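Local coordinates for hydrolase, isochorismatase family (Pseudomonas putida, PDB 4L07) that catalyses the hydrolysis of the amide of maleamate, releasing ammonia, as a maleamate amidase of the isochorismatase family, at the interface of chains A and B. Numbering follows the deposited sequence. Chains: chain A/B, Hydrolase, isochorismatase family.

The interface of chains A and B. Residues chain A 73, 75-76, 79-80; chain B 110, 112-113, 126, 130.
The carboxylate of A:Glu76 and the backbone carbonyl of B:Val113 share a bridging water, which lies 2.6 Å from A:Glu76 OE1 and 2.8 Å from B:Val113 O. This patch is a worked case of a seam in which mainly side chains pack and water carries the polar contacts; the two-fold axis relating chains A and B repeats it with the chains exchanged, and it may serve assembly of the enzyme. The other carboxylate oxygen, A:Glu76 OE2, turns back into its own chain and accepts the backbone N-H of A:His73 on its anti side (A:His73 N to OE2 3.0 Å), a nearly straight bond that comes in 27° out of the carboxylate plane and should restrain the rotation of the group. The imidazole of A:His73 presents its edge to the first water, which lies in the ring plane, while NE2 stays 3.3 Å from B:Val113 O without a direct bond. A second water joins A:Gly75 N, in the 3-10 helix 74-79, to B:Asn110 O, just ahead of strand 112-116.

Beside the two waters lies B:Val112, the first residue of that strand. With CG1 anti to the backbone N (chi1 172°) and CG2 anti to the carbonyl carbon, both methyls turn toward the 3-10 helix: both touch A:Glu76 CG, whose side chain crosses the valine at about a right angle, and CG2 also rests 3.6 Å from A:Gly75 C. The methyl A:Met79 CE meets that same CG2 tip to tip. Farther along, B:Leu130 of helix 127-133 pushes CD1 among A:Met79 CB, A:Leu80 CD2 and A:Glu76 CG. The extended methionine chain (chi2 -169°) runs obliquely across this leucine, leaving A:Met79 SD 3.9 Å from B:Leu130 CD1.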
# COMPACT_ATOMS: atom_id res chain seq x y z
N HIS A 73 -13.35 -3.29 -15.18
CA HIS A 73 -13.55 -4.31 -16.19
C HIS A 73 -14.61 -5.25 -15.67
O HIS A 73 -14.68 -5.47 -14.46
CB HIS A 73 -12.26 -5.08 -16.45
CG HIS A 73 -11.14 -4.21 -16.97
ND1 HIS A 73 -11.16 -3.66 -18.20
CD2 HIS A 73 -9.94 -3.82 -16.38
CE1 HIS A 73 -10.04 -2.95 -18.39
NE2 HIS A 73 -9.29 -3.05 -17.27
N GLY A 75 -14.91 -8.41 -15.46
CA GLY A 75 -14.39 -9.52 -14.64
C GLY A 75 -14.02 -9.12 -13.21
O GLY A 75 -13.92 -9.98 -12.34
N GLU A 76 -13.81 -7.83 -12.98
CA GLU A 76 -13.46 -7.34 -11.65
C GLU A 76 -14.66 -7.26 -10.71
O GLU A 76 -14.51 -7.36 -9.49
CB GLU A 76 -12.80 -5.96 -11.73
CG GLU A 76 -11.38 -5.98 -12.29
CD GLU A 76 -10.78 -4.59 -12.41
OE1 GLU A 76 -9.61 -4.42 -12.01
OE2 GLU A 76 -11.46 -3.67 -12.90
N MET A 79 -15.18 -9.81 -8.04
CA MET A 79 -13.98 -9.96 -7.22
C MET A 79 -13.89 -8.97 -6.06
O MET A 79 -13.15 -9.21 -5.11
CB MET A 79 -12.73 -9.82 -8.08
CG MET A 79 -12.68 -10.75 -9.28
SD MET A 79 -11.02 -10.72 -10.00
CE MET A 79 -11.22 -11.91 -11.33
N LEU A 80 -14.60 -7.85 -6.16
CA LEU A 80 -14.43 -6.76 -5.20
C LEU A 80 -15.65 -6.59 -4.29
O LEU A 80 -16.73 -6.19 -4.76
CB LEU A 80 -14.11 -5.45 -5.91
CG LEU A 80 -12.82 -5.37 -6.74
CD1 LEU A 80 -12.87 -4.19 -7.70
CD2 LEU A 80 -11.59 -5.30 -5.85
N ASN B 110 -12.92 -11.18 -21.49
CA ASN B 110 -13.28 -10.89 -20.11
C ASN B 110 -12.20 -11.14 -19.06
O ASN B 110 -12.46 -11.05 -17.86
CB ASN B 110 -14.58 -11.60 -19.72
CG ASN B 110 -15.81 -10.83 -20.15
OD1 ASN B 110 -15.99 -9.66 -19.81
ND2 ASN B 110 -16.68 -11.48 -20.90
N VAL B 112 -9.29 -10.09 -16.75
CA VAL B 112 -8.94 -8.82 -16.12
C VAL B 112 -7.52 -8.39 -16.46
O VAL B 112 -6.58 -9.19 -16.36
CB VAL B 112 -9.11 -8.90 -14.58
CG1 VAL B 112 -8.57 -7.64 -13.92
CG2 VAL B 112 -10.58 -9.09 -14.21
N VAL B 113 -7.38 -7.13 -16.87
CA VAL B 113 -6.08 -6.50 -17.06
C VAL B 113 -5.87 -5.43 -15.99
O VAL B 113 -6.71 -4.54 -15.80
CB VAL B 113 -5.94 -5.89 -18.48
CG1 VAL B 113 -4.62 -5.14 -18.64
CG2 VAL B 113 -6.09 -6.97 -19.55
N THR B 126 -4.63 -2.50 -7.96
CA THR B 126 -5.72 -3.21 -7.32
C THR B 126 -5.50 -4.72 -7.13
O THR B 126 -6.40 -5.42 -6.67
CB THR B 126 -7.05 -2.96 -8.06
OG1 THR B 126 -8.13 -3.56 -7.34
CG2 THR B 126 -7.01 -3.52 -9.50
N LEU B 130 -8.10 -7.84 -5.61
CA LEU B 130 -8.73 -8.87 -6.45
C LEU B 130 -8.48 -10.27 -5.91
O LEU B 130 -9.38 -11.09 -5.88
CB LEU B 130 -8.24 -8.80 -7.90
CG LEU B 130 -8.63 -7.65 -8.83
CD1 LEU B 130 -10.08 -7.21 -8.71
CD2 LEU B 130 -7.73 -6.46 -8.63
O HOH W 1 -7.94 -3.24 -13.66
O HOH W 2 -12.90 -8.19 -17.38